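Local structure of 3-hydroxyacyl-CoA dehydrogenase (Archaeoglobus fulgidus, 1ZEJ) at residues A[15-20]-A[25-30]; A[36-41]-A[68-73]; A[77-82]-A[89-94]. The protein probably oxidises a hydroxyl-bearing substrate with NAD+, as a homodimeric member of the 3-hydroxyacyl-CoA dehydrogenase family. All blocks are in the same frame, centred on the assembly; numbering follows the deposited sequence.

Contact 1. Residues A[15-20]-A[25-30]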
ATOM      1  N   VAL A  15      18.489 -15.540  24.430  1.00 29.02           N
ATOM      2  CA  VAL A  15      17.267 -15.831  23.731  1.00 27.13           C
ATOM      3  C   VAL A  15      17.433 -17.172  23.113  1.00 26.75           C
ATOM      4  O   VAL A  15      18.428 -17.437  22.452  1.00 25.40           O
ATOM      5  CB  VAL A  15      16.958 -14.771  22.646  1.00 26.77           C
ATOM      6  CG1 VAL A  15      15.747 -15.148  21.892  1.00 26.85           C
ATOM      7  CG2 VAL A  15      16.818 -13.363  23.330  1.00 29.49           C
ATOM      8  N   PHE A  16      16.443 -18.035  23.319  1.00 26.53           N
ATOM      9  CA  PHE A  16      16.444 -19.373  22.709  1.00 25.43           C
ATOM     10  C   PHE A  16      15.625 -19.321  21.463  1.00 26.71           C
ATOM     11  O   PHE A  16      14.453 -18.930  21.527  1.00 27.94           O
ATOM     12  CB  PHE A  16      15.831 -20.415  23.654  1.00 26.21           C
ATOM     13  CG  PHE A  16      16.272 -21.846  23.378  1.00 25.40           C
ATOM     14  CD1 PHE A  16      15.539 -22.669  22.535  1.00 27.17           C
ATOM     15  CD2 PHE A  16      17.364 -22.384  24.051  1.00 26.96           C
ATOM     16  CE1 PHE A  16      15.936 -23.973  22.291  1.00 27.60           C
ATOM     17  CE2 PHE A  16      17.771 -23.696  23.824  1.00 26.78           C
ATOM     18  CZ  PHE A  16      17.074 -24.483  22.915  1.00 26.90           C
ATOM     19  N   VAL A  17      16.202 -19.731  20.339  1.00 25.37           N
ATOM     20  CA  VAL A  17      15.500 -19.773  19.055  1.00 25.74           C
ATOM     21  C   VAL A  17      15.391 -21.204  18.548  1.00 26.17           C
ATOM     22  O   VAL A  17      16.404 -21.898  18.374  1.00 24.01           O
ATOM     23  CB  VAL A  17      16.203 -18.881  17.975  1.00 25.62           C
ATOM     24  CG1 VAL A  17      15.380 -18.844  16.644  1.00 26.80           C
ATOM     25  CG2 VAL A  17      16.422 -17.464  18.491  1.00 27.21           C
ATOM     26  N   ILE A  18      14.163 -21.654  18.361  1.00 27.18           N
ATOM     27  CA  ILE A  18      13.879 -23.013  17.925  1.00 29.07           C
ATOM     28  C   ILE A  18      13.586 -23.062  16.431  1.00 29.75           C
ATOM     29  O   ILE A  18      12.563 -22.519  15.968  1.00 29.21           O
ATOM     30  CB  ILE A  18      12.658 -23.614  18.691  1.00 28.78           C
ATOM     31  CG1 ILE A  18      12.863 -23.474  20.188  1.00 30.44           C
ATOM     32  CG2 ILE A  18      12.424 -25.087  18.289  1.00 29.59           C
ATOM     33  CD1 ILE A  18      11.636 -23.671  21.004  1.00 32.55           C
ATOM     34  N   GLY A  19      14.493 -23.701  15.676  1.00 29.75           N
ATOM     35  CA  GLY A  19      14.296 -23.889  14.251  1.00 30.11           C
ATOM     36  C   GLY A  19      15.375 -23.123  13.520  1.00 30.44           C
ATOM     37  O   GLY A  19      15.477 -21.912  13.675  1.00 32.29           O
ATOM     38  N   ALA A  20      16.212 -23.826  12.769  1.00 30.23           N
ATOM     39  CA  ALA A  20      17.361 -23.216  12.120  1.00 30.62           C
ATOM     40  C   ALA A  20      17.103 -23.063  10.603  1.00 30.91           C
ATOM     41  O   ALA A  20      18.023 -22.986   9.818  1.00 30.49           O
ATOM     42  CB  ALA A  20      18.615 -24.068  12.385  1.00 30.79           C
ATOM     43  N   ARG A  25      17.034 -18.734  11.615  1.00 27.71           N
ATOM     44  CA  ARG A  25      18.360 -18.212  11.290  1.00 29.50           C
ATOM     45  C   ARG A  25      18.356 -16.674  11.245  1.00 28.41           C
ATOM     46  O   ARG A  25      19.218 -16.010  11.855  1.00 26.60           O
ATOM     47  CB  ARG A  25      18.934 -18.805   9.998  0.50 29.05           C
ATOM     48  CG  ARG A  25      19.646 -17.791   9.127  0.50 31.99           C
ATOM     49  CD  ARG A  25      20.374 -18.453   7.991  0.50 32.33           C
ATOM     50  NE  ARG A  25      19.755 -18.242   6.689  0.50 36.30           N
ATOM     51  CZ  ARG A  25      19.770 -17.090   6.016  0.50 36.57           C
ATOM     52  NH1 ARG A  25      20.321 -15.996   6.527  0.50 36.91           N
ATOM     53  NH2 ARG A  25      19.206 -17.031   4.823  0.50 37.12           N
ATOM     54  N   GLY A  26      17.342 -16.100  10.584  1.00 28.38           N
ATOM     55  CA  GLY A  26      17.226 -14.640  10.488  1.00 27.15           C
ATOM     56  C   GLY A  26      16.932 -13.979  11.821  1.00 25.91           C
ATOM     57  O   GLY A  26      17.480 -12.909  12.124  1.00 25.49           O
ATOM     58  N   ILE A  27      16.072 -14.597  12.616  1.00 25.10           N
ATOM     59  CA  ILE A  27      15.732 -14.100  13.957  1.00 26.30           C
ATOM     60  C   ILE A  27      16.994 -14.123  14.848  1.00 26.36           C
ATOM     61  O   ILE A  27      17.271 -13.173  15.580  1.00 27.40           O
ATOM     62  CB  ILE A  27      14.572 -14.904  14.599  1.00 26.41           C
ATOM     63  CG1 ILE A  27      13.226 -14.687  13.856  1.00 27.53           C
ATOM     64  CG2 ILE A  27      14.397 -14.573  16.082  1.00 25.46           C
ATOM     65  CD1 ILE A  27      12.194 -15.769  14.158  1.00 27.39           C
ATOM     66  N   ALA A  28      17.756 -15.208  14.776  1.00 26.60           N
ATOM     67  CA  ALA A  28      19.011 -15.352  15.534  1.00 26.09           C
ATOM     68  C   ALA A  28      20.012 -14.242  15.151  1.00 25.82           C
ATOM     69  O   ALA A  28      20.596 -13.623  16.038  1.00 27.18           O
ATOM     70  CB  ALA A  28      19.623 -16.725  15.289  1.00 26.01           C
ATOM     71  N   ILE A  29      20.092 -13.913  13.856  1.00 25.35           N
ATOM     72  CA  ILE A  29      20.944 -12.824  13.374  1.00 26.55           C
ATOM     73  C   ILE A  29      20.469 -11.476  13.877  1.00 25.72           C
ATOM     74  O   ILE A  29      21.263 -10.697  14.346  1.00 26.37           O
ATOM     75  CB  ILE A  29      21.066 -12.804  11.841  1.00 26.06           C
ATOM     76  CG1 ILE A  29      21.780 -14.047  11.348  1.00 26.98           C
ATOM     77  CG2 ILE A  29      21.739 -11.523  11.352  1.00 27.83           C
ATOM     78  CD1 ILE A  29      21.661 -14.252   9.845  1.00 28.87           C
ATOM     79  N   ALA A  30      19.180 -11.223  13.819  1.00 25.93           N
ATOM     80  CA  ALA A  30      18.607  -9.976  14.346  1.00 26.83           C
ATOM     81  C   ALA A  30      18.893  -9.794  15.838  1.00 27.12           C
ATOM     82  O   ALA A  30      19.315  -8.733  16.291  1.00 26.31           O
ATOM     83  CB  ALA A  30      17.093  -9.943  14.076  1.00 26.60           C
TER
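Val17, near the C-terminal end of strand 14-18, points its side chain at helix 22-32 and meets Ile27 and Ala28 there. Its first torsion, chi1 -175°, leaves both methyls facing Ile27 CG2, with Val17 CG2 at 4.3 Å and Val17 CG1 at 4.4 Å, so branch methyls meet at ordinary van der Waals range. Val17 CG2 is the one that also approaches the helix backbone, 4.5 Å from Ala28 CA. Ala28 puts no more than a methyl beside this valine, and strand and helix come near enough for Val17 CA and Ala28 CA to stand 6.7 Å apart.

Where the chain turns from strand to helix, backbone takes over from side chains. Gly19 O lies 4.1 Å from Arg25 N, too far for a hydrogen bond, while Ala20 O rests 4.3 Å from Arg25 CB. Gly19 has phi 116° and psi 118°, angles that would drive a beta carbon into Ile18 O, a clash glycine avoids. Outside the two segments, Asp41 OD2 takes a hydrogen bond from Ala20 N, tying the turn to the end of the next strand.

Gly19 and Ala20 belong to the predicted NAD+ site, and Gly19 opens a GxGxxG sequence of Rossmann type. No hydrogen bond joins the two segments: the strand-turn-helix unit is held here by branched aliphatic groups and alanine, an apolar interior next to a turn whose backbone is consistent with dinucleotide binding.

Contact 2. Residues A[36-41]-A[68-73]; sequences EVVLQD and LEKVKD
Gln40 and Leu68 make the closest approach of this contact, a methyl group resting on an amide. Leu68 CD2 sits over the flat of the Gln40 amide, 3.9 Å from Gln40 CD and 4.0 Å from Gln40 OE1, and it also reaches the aliphatic part at Gln40 CG. Alongside, Val38 CG2 lies 4.1 Å from Lys70 CB, the two side chains crossing at about a right angle. Only the root of the lysine takes part; beyond CB its chain bends off toward Glu63.

The second shell explains why the amide offers its face. Gln40 has CG anti to the backbone N (chi1 -175°) and then folds sharply at chi2 (-92°), and its NE2 is hydrogen-bonded to Thr66 O. That bond probably limits rotation of the amide, while Phe16 and Ile18 of strand 14-18 pack against the same glutamine. Lys70 NZ forms a salt bridge with Glu63 OE1.

A type I beta turn runs from Leu68 to Val71, closed by a bond of 3.0 Å from Val71 N to Leu68 O. The turn spaces Leu68 and Lys70 to meet Gln40 and Val38, two residues apart on the strand; Lys70 starts out toward it, while Leu68 reaches it with the end of its chain.

Strand 36-40 lies beside strand 14-18 in the parallel part of the Rossmann-type sheet, and Asp41, just after it, is predicted to bind NAD+. Segment 68-73, from the loop between strands 62-65 and 76-79, lies over that sheet. No hydrogen bond crosses between the segments: the loop is laid over the strand by apolar contact and secured at its margins, where the polar ends of Gln40 and Lys70 find Thr66 and Glu63.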
ATOM      1  N   GLU A  36      22.790 -12.597  23.507  1.00 30.05           N
ATOM      2  CA  GLU A  36      23.259 -13.941  23.224  1.00 30.43           C
ATOM      3  C   GLU A  36      22.116 -14.796  22.738  1.00 28.56           C
ATOM      4  O   GLU A  36      20.984 -14.646  23.197  1.00 28.93           O
ATOM      5  CB  GLU A  36      23.852 -14.563  24.465  1.00 30.40           C
ATOM      6  CG  GLU A  36      25.117 -13.874  24.858  1.00 37.05           C
ATOM      7  CD  GLU A  36      25.648 -14.421  26.134  1.00 43.19           C
ATOM      8  OE1 GLU A  36      24.881 -14.445  27.128  1.00 46.98           O
ATOM      9  OE2 GLU A  36      26.831 -14.820  26.126  1.00 50.21           O
ATOM     10  N   VAL A  37      22.422 -15.709  21.824  1.00 26.35           N
ATOM     11  CA  VAL A  37      21.427 -16.582  21.268  1.00 25.85           C
ATOM     12  C   VAL A  37      21.847 -18.043  21.366  1.00 25.27           C
ATOM     13  O   VAL A  37      22.999 -18.390  21.107  1.00 23.89           O
ATOM     14  CB  VAL A  37      21.177 -16.217  19.783  1.00 25.26           C
ATOM     15  CG1 VAL A  37      20.165 -17.159  19.145  1.00 26.52           C
ATOM     16  CG2 VAL A  37      20.675 -14.754  19.698  1.00 26.08           C
ATOM     17  N   VAL A  38      20.884 -18.878  21.713  1.00 24.75           N
ATOM     18  CA  VAL A  38      20.991 -20.330  21.477  1.00 24.94           C
ATOM     19  C   VAL A  38      20.038 -20.725  20.319  1.00 24.26           C
ATOM     20  O   VAL A  38      18.817 -20.531  20.392  1.00 25.69           O
ATOM     21  CB  VAL A  38      20.684 -21.116  22.750  1.00 24.83           C
ATOM     22  CG1 VAL A  38      20.879 -22.601  22.472  1.00 27.51           C
ATOM     23  CG2 VAL A  38      21.599 -20.692  23.876  1.00 26.54           C
ATOM     24  N   LEU A  39      20.598 -21.247  19.251  1.00 24.15           N
ATOM     25  CA  LEU A  39      19.829 -21.647  18.077  1.00 24.33           C
ATOM     26  C   LEU A  39      19.779 -23.151  18.040  1.00 25.15           C
ATOM     27  O   LEU A  39      20.833 -23.815  17.918  1.00 24.54           O
ATOM     28  CB  LEU A  39      20.491 -21.118  16.823  1.00 23.84           C
ATOM     29  CG  LEU A  39      19.790 -21.452  15.477  1.00 25.77           C
ATOM     30  CD1 LEU A  39      18.400 -20.878  15.438  1.00 27.59           C
ATOM     31  CD2 LEU A  39      20.602 -20.928  14.305  1.00 26.10           C
ATOM     32  N   GLN A  40      18.568 -23.689  18.136  1.00 24.61           N
ATOM     33  CA  GLN A  40      18.348 -25.142  18.266  1.00 25.18           C
ATOM     34  C   GLN A  40      17.624 -25.708  17.015  1.00 26.09           C
ATOM     35  O   GLN A  40      16.772 -25.073  16.437  1.00 26.47           O
ATOM     36  CB  GLN A  40      17.555 -25.455  19.526  1.00 25.14           C
ATOM     37  CG  GLN A  40      17.367 -26.944  19.808  1.00 24.71           C
ATOM     38  CD  GLN A  40      16.097 -27.519  19.233  1.00 31.21           C
ATOM     39  OE1 GLN A  40      15.131 -26.792  19.019  1.00 33.73           O
ATOM     40  NE2 GLN A  40      16.070 -28.843  19.021  1.00 28.84           N
ATOM     41  N   ASP A  41      18.001 -26.901  16.616  1.00 27.45           N
ATOM     42  CA  ASP A  41      17.282 -27.622  15.596  1.00 29.21           C
ATOM     43  C   ASP A  41      17.630 -29.089  15.805  1.00 30.33           C
ATOM     44  O   ASP A  41      18.752 -29.387  16.143  1.00 28.87           O
ATOM     45  CB  ASP A  41      17.769 -27.173  14.200  1.00 28.84           C
ATOM     46  CG  ASP A  41      16.757 -27.550  13.091  1.00 32.45           C
ATOM     47  OD1 ASP A  41      16.643 -28.752  12.838  1.00 34.50           O
ATOM     48  OD2 ASP A  41      16.053 -26.665  12.538  1.00 32.02           O
ATOM     49  N   LEU A  68      17.723 -29.016  24.460  1.00 25.91           N
ATOM     50  CA  LEU A  68      16.938 -27.968  25.101  1.00 26.49           C
ATOM     51  C   LEU A  68      17.424 -27.577  26.477  1.00 26.50           C
ATOM     52  O   LEU A  68      16.732 -26.809  27.183  1.00 27.22           O
ATOM     53  CB  LEU A  68      15.498 -28.449  25.230  1.00 27.03           C
ATOM     54  CG  LEU A  68      14.745 -28.702  23.903  1.00 29.76           C
ATOM     55  CD1 LEU A  68      13.316 -29.106  24.259  1.00 32.88           C
ATOM     56  CD2 LEU A  68      14.768 -27.529  22.930  1.00 30.49           C
ATOM     57  N   GLU A  69      18.601 -28.043  26.865  1.00 27.10           N
ATOM     58  CA  GLU A  69      19.055 -27.795  28.226  1.00 28.00           C
ATOM     59  C   GLU A  69      19.271 -26.323  28.546  1.00 28.60           C
ATOM     60  O   GLU A  69      19.190 -25.943  29.708  1.00 30.82           O
ATOM     61  CB  GLU A  69      20.246 -28.612  28.613  1.00 29.29           C
ATOM     62  CG  GLU A  69      21.641 -28.191  28.150  1.00 29.80           C
ATOM     63  CD  GLU A  69      21.911 -28.514  26.713  1.00 32.14           C
ATOM     64  OE1 GLU A  69      20.961 -28.928  26.013  1.00 31.90           O
ATOM     65  OE2 GLU A  69      23.076 -28.342  26.288  1.00 30.32           O
ATOM     66  N   LYS A  70      19.563 -25.515  27.541  1.00 26.58           N
ATOM     67  CA  LYS A  70      19.817 -24.086  27.772  1.00 28.06           C
ATOM     68  C   LYS A  70      18.508 -23.257  27.821  1.00 27.52           C
ATOM     69  O   LYS A  70      18.547 -22.062  28.212  1.00 27.84           O
ATOM     70  CB  LYS A  70      20.776 -23.505  26.727  1.00 28.17           C
ATOM     71  CG  LYS A  70      22.157 -24.140  26.615  1.00 32.38           C
ATOM     72  CD  LYS A  70      23.009 -23.795  27.777  1.00 36.21           C
ATOM     73  CE  LYS A  70      24.457 -24.371  27.683  1.00 36.14           C
ATOM     74  NZ  LYS A  70      25.403 -23.522  26.909  1.00 37.65           N
ATOM     75  N   VAL A  71      17.365 -23.877  27.515  1.00 26.99           N
ATOM     76  CA  VAL A  71      16.059 -23.163  27.556  1.00 28.56           C
ATOM     77  C   VAL A  71      15.814 -22.522  28.936  1.00 29.77           C
ATOM     78  O   VAL A  71      15.391 -21.391  29.025  1.00 28.52           O
ATOM     79  CB  VAL A  71      14.857 -24.104  27.245  1.00 28.77           C
ATOM     80  CG1 VAL A  71      13.521 -23.488  27.669  1.00 31.82           C
ATOM     81  CG2 VAL A  71      14.846 -24.408  25.779  1.00 29.61           C
ATOM     82  N   LYS A  72      16.094 -23.246  30.010  1.00 31.10           N
ATOM     83  CA  LYS A  72      15.886 -22.685  31.360  1.00 33.93           C
ATOM     84  C   LYS A  72      16.814 -21.516  31.698  1.00 34.91           C
ATOM     85  O   LYS A  72      16.539 -20.748  32.614  1.00 37.21           O
ATOM     86  CB  LYS A  72      16.051 -23.749  32.426  1.00 34.41           C
ATOM     87  CG  LYS A  72      17.421 -24.394  32.425  1.00 35.07           C
ATOM     88  N   ASP A  73      17.917 -21.383  30.990  1.00 34.87           N
ATOM     89  CA  ASP A  73      18.776 -20.219  31.170  1.00 35.07           C
ATOM     90  C   ASP A  73      18.355 -19.017  30.327  1.00 33.94           C
ATOM     91  O   ASP A  73      19.024 -17.979  30.400  1.00 35.07           O
ATOM     92  CB  ASP A  73      20.225 -20.572  30.811  1.00 35.17           C
ATOM     93  CG  ASP A  73      20.844 -21.588  31.771  1.00 39.65           C
ATOM     94  OD1 ASP A  73      20.398 -21.646  32.942  1.00 45.39           O
ATOM     95  OD2 ASP A  73      21.771 -22.321  31.352  1.00 42.56           O
TER

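Contact 3. Residues A[77-82]-A[89-94]; sequences VMEAVF and VEVLRE
In the beta-alpha-beta unit formed by strand 76-79, helix 85-96 and strand 103-105, Glu79 and Val81 face Leu92 and Val91 of the helix. Leu92 sets its two methyls across the glutamate, one at the root and one at the carboxylate: Leu92 CD2 lies 4.1 Å from Glu79 CB, and Leu92 CD1 reaches Glu79 OE1 at 4.0 Å. The two side chains cross at about a right angle. Val91 contributes a second apolar patch, touching Glu79 CG and, through its CG2, Val81 CG1 at 4.3 Å, although Val91 occupies more than one conformation and these contacts belong to one of them.

The glutamate is buried, yet its carboxylate has several partners. A bend at chi2 (-80°) folds the chain back toward its own backbone, where Glu79 OE2 accepts a nearly straight hydrogen bond from Val81 N, 2.6 Å long with an angle of 172° at the hydrogen, on the lone pair directed away from OE1. The same oxygen forms a salt bridge with Lys88 NZ, and Glu79 OE1 is hydrogen-bonded to Ser105 OG on the neighbouring strand. These partners would probably stabilise the charged form.

A leucine in place of Glu79 would probably leave Lys88 without this countercharge and Val81 N and Ser105 without this acceptor, freeing the segment after the strand to shift.

Lys88 is predicted to bind NAD+, and Val81 packs near Gly19 of the glycine-rich turn. A strand whose C-terminal end runs into a loop beside the dinucleotide site, with the following helix laid back over the sheet, is the recurring pattern of the Rossmann fold.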
ATOM      1  N   VAL A  77      11.912 -17.241  24.686  1.00 29.12           N
ATOM      2  CA  VAL A  77      11.994 -18.279  23.665  1.00 30.69           C
ATOM      3  C   VAL A  77      11.229 -17.834  22.415  1.00 31.41           C
ATOM      4  O   VAL A  77      10.070 -17.362  22.494  1.00 30.89           O
ATOM      5  CB  VAL A  77      11.418 -19.581  24.139  1.00 31.05           C
ATOM      6  CG1 VAL A  77      11.514 -20.688  23.027  1.00 32.83           C
ATOM      7  CG2 VAL A  77      12.096 -19.993  25.426  1.00 31.64           C
HETATM    8  N   MSE A  78      11.897 -17.946  21.273  1.00 31.40           N
HETATM    9  CA  MSE A  78      11.276 -17.687  19.942  1.00 33.25           C
HETATM   10  C   MSE A  78      11.214 -19.016  19.205  1.00 32.81           C
HETATM   11  O   MSE A  78      12.230 -19.697  19.044  1.00 32.56           O
HETATM   12  CB  MSE A  78      12.118 -16.718  19.134  1.00 33.58           C
HETATM   13  CG  MSE A  78      12.454 -15.432  19.876  1.00 39.44           C
HETATM   14 SE   MSE A  78      11.265 -14.045  19.276  1.00 45.11          SE
HETATM   15  CE  MSE A  78      11.781 -12.508  20.475  1.00 42.99           C
ATOM     16  N   GLU A  79      10.024 -19.395  18.764  1.00 32.35           N
ATOM     17  CA  GLU A  79       9.816 -20.629  18.028  1.00 32.21           C
ATOM     18  C   GLU A  79       9.519 -20.327  16.548  1.00 31.20           C
ATOM     19  O   GLU A  79       8.650 -19.520  16.232  1.00 31.11           O
ATOM     20  CB  GLU A  79       8.726 -21.463  18.714  1.00 32.76           C
ATOM     21  CG  GLU A  79       8.216 -22.621  17.863  1.00 33.76           C
ATOM     22  CD  GLU A  79       7.218 -22.199  16.814  1.00 35.68           C
ATOM     23  OE1 GLU A  79       6.162 -21.692  17.201  1.00 38.95           O
ATOM     24  OE2 GLU A  79       7.474 -22.378  15.600  1.00 34.84           O
ATOM     25  N   ALA A  80      10.304 -20.916  15.642  1.00 32.38           N
ATOM     26  CA  ALA A  80      10.105 -20.729  14.221  1.00 32.16           C
ATOM     27  C   ALA A  80      10.186 -22.049  13.490  1.00 33.30           C
ATOM     28  O   ALA A  80      11.009 -22.194  12.589  1.00 33.80           O
ATOM     29  CB  ALA A  80      11.147 -19.764  13.671  1.00 32.85           C
ATOM     30  N   VAL A  81       9.334 -23.010  13.849  1.00 34.02           N
ATOM     31  CA  VAL A  81       9.360 -24.326  13.212  1.00 34.77           C
ATOM     32  C   VAL A  81       8.310 -24.373  12.096  1.00 35.61           C
ATOM     33  O   VAL A  81       7.635 -23.378  11.832  1.00 34.38           O
ATOM     34  CB  VAL A  81       9.157 -25.476  14.232  1.00 35.77           C
ATOM     35  CG1 VAL A  81      10.222 -25.432  15.310  1.00 35.61           C
ATOM     36  CG2 VAL A  81       7.761 -25.449  14.889  1.00 36.80           C
ATOM     37  N   PHE A  82       8.179 -25.523  11.447  1.00 36.01           N
ATOM     38  CA  PHE A  82       7.186 -25.686  10.374  1.00 37.57           C
ATOM     39  C   PHE A  82       5.790 -25.132  10.732  1.00 36.70           C
ATOM     40  O   PHE A  82       5.315 -25.288  11.853  1.00 34.84           O
ATOM     41  CB  PHE A  82       7.102 -27.154   9.930  1.00 38.77           C
ATOM     42  CG  PHE A  82       6.303 -27.342   8.683  1.00 40.82           C
ATOM     43  CD1 PHE A  82       6.882 -27.141   7.437  1.00 43.69           C
ATOM     44  CD2 PHE A  82       4.968 -27.677   8.751  1.00 43.20           C
ATOM     45  CE1 PHE A  82       6.141 -27.303   6.258  1.00 44.74           C
ATOM     46  CE2 PHE A  82       4.205 -27.834   7.597  1.00 43.56           C
ATOM     47  CZ  PHE A  82       4.793 -27.639   6.339  1.00 44.04           C
ATOM     48  N   VAL A  89       2.466 -26.744  18.533  1.00 29.44           N
ATOM     49  CA  VAL A  89       1.968 -27.113  19.856  1.00 28.83           C
ATOM     50  C   VAL A  89       2.943 -28.087  20.541  1.00 29.42           C
ATOM     51  O   VAL A  89       3.289 -27.917  21.707  1.00 27.90           O
ATOM     52  CB  VAL A  89       0.543 -27.676  19.741  1.00 28.61           C
ATOM     53  CG1 VAL A  89       0.081 -28.426  21.030  1.00 28.70           C
ATOM     54  CG2 VAL A  89      -0.376 -26.558  19.410  1.00 26.61           C
ATOM     55  N   GLU A  90       3.391 -29.089  19.804  1.00 29.78           N
ATOM     56  CA  GLU A  90       4.301 -30.085  20.365  1.00 31.90           C
ATOM     57  C   GLU A  90       5.601 -29.466  20.921  1.00 30.39           C
ATOM     58  O   GLU A  90       5.989 -29.700  22.077  1.00 29.07           O
ATOM     59  CB  GLU A  90       4.593 -31.152  19.317  1.00 32.34           C
ATOM     60  CG  GLU A  90       5.811 -32.003  19.642  1.00 36.89           C
ATOM     61  CD  GLU A  90       5.939 -33.197  18.759  1.00 38.51           C
ATOM     62  OE1 GLU A  90       5.049 -33.382  17.890  1.00 47.61           O
ATOM     63  OE2 GLU A  90       6.923 -33.961  18.956  1.00 48.98           O
ATOM     64  N   VAL A  91       6.243 -28.622  20.128  1.00 30.34           N
ATOM     65  CA  VAL A  91       7.495 -27.994  20.562  1.00 30.59           C
ATOM     66  C   VAL A  91       7.238 -27.044  21.699  1.00 29.60           C
ATOM     67  O   VAL A  91       8.002 -27.026  22.645  1.00 28.53           O
ATOM     68  CB  VAL A  91       8.104 -27.181  19.361  0.50 30.37           C
ATOM     69  CG1 VAL A  91       9.206 -26.261  19.798  0.50 29.86           C
ATOM     70  CG2 VAL A  91       8.590 -28.132  18.296  0.50 32.07           C
ATOM     71  N   LEU A  92       6.160 -26.269  21.622  1.00 28.91           N
ATOM     72  CA  LEU A  92       5.853 -25.304  22.680  1.00 29.60           C
ATOM     73  C   LEU A  92       5.482 -25.966  24.013  1.00 29.91           C
ATOM     74  O   LEU A  92       5.878 -25.505  25.081  1.00 28.65           O
ATOM     75  CB  LEU A  92       4.745 -24.355  22.217  1.00 30.05           C
ATOM     76  CG  LEU A  92       5.187 -23.401  21.100  1.00 30.46           C
ATOM     77  CD1 LEU A  92       3.982 -22.821  20.376  1.00 32.79           C
ATOM     78  CD2 LEU A  92       6.030 -22.292  21.646  1.00 31.76           C
ATOM     79  N   ARG A  93       4.708 -27.049  23.952  1.00 30.14           N
ATOM     80  CA  ARG A  93       4.400 -27.809  25.151  1.00 30.31           C
ATOM     81  C   ARG A  93       5.670 -28.384  25.819  1.00 31.22           C
ATOM     82  O   ARG A  93       5.726 -28.450  27.038  1.00 31.06           O
ATOM     83  CB  ARG A  93       3.378 -28.910  24.879  1.00 30.88           C
ATOM     84  CG  ARG A  93       1.970 -28.358  24.722  1.00 30.38           C
ATOM     85  CD  ARG A  93       1.003 -29.473  24.500  1.00 33.97           C
ATOM     86  NE  ARG A  93       0.852 -30.273  25.711  1.00 36.98           N
ATOM     87  CZ  ARG A  93       0.179 -29.912  26.807  1.00 36.19           C
ATOM     88  NH1 ARG A  93      -0.437 -28.741  26.898  1.00 35.74           N
ATOM     89  NH2 ARG A  93       0.092 -30.763  27.824  1.00 38.54           N
ATOM     90  N   GLU A  94       6.666 -28.777  25.031  1.00 30.67           N
ATOM     91  CA  GLU A  94       7.919 -29.240  25.567  1.00 31.98           C
ATOM     92  C   GLU A  94       8.677 -28.125  26.274  1.00 31.29           C
ATOM     93  O   GLU A  94       9.121 -28.277  27.437  1.00 30.73           O
ATOM     94  CB  GLU A  94       8.755 -29.793  24.427  1.00 32.25           C
ATOM     95  CG  GLU A  94      10.074 -30.304  24.803  1.00 34.94           C
ATOM     96  CD  GLU A  94      10.650 -31.202  23.697  1.00 36.62           C
ATOM     97  OE1 GLU A  94      10.372 -30.942  22.486  1.00 38.91           O
ATOM     98  OE2 GLU A  94      11.365 -32.153  24.054  1.00 41.54           O
TER

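In the fold
From the N terminus the chain closes three loops in series, none enclosing or crossing another. Contact 1 closes a tight strand-turn-helix. Contact 2 closes the longest loop, bringing 68-73 back onto strand 36-40 after a helix and an edge strand. Contact 3 again folds a helix onto the strand just before it. Strand 14-18 unites them: Val17 N hydrogen-bonds to Val38 O on one flank, and Ile18 O probably accepts a bond from Ala80 N on the other. Contact 1 lies on one face of the parallel part of the sheet; contacts 2 and 3 share the opposite face, where Leu68 meets Glu94. Together they tie strands, helices and a loop into the NAD-binding domain.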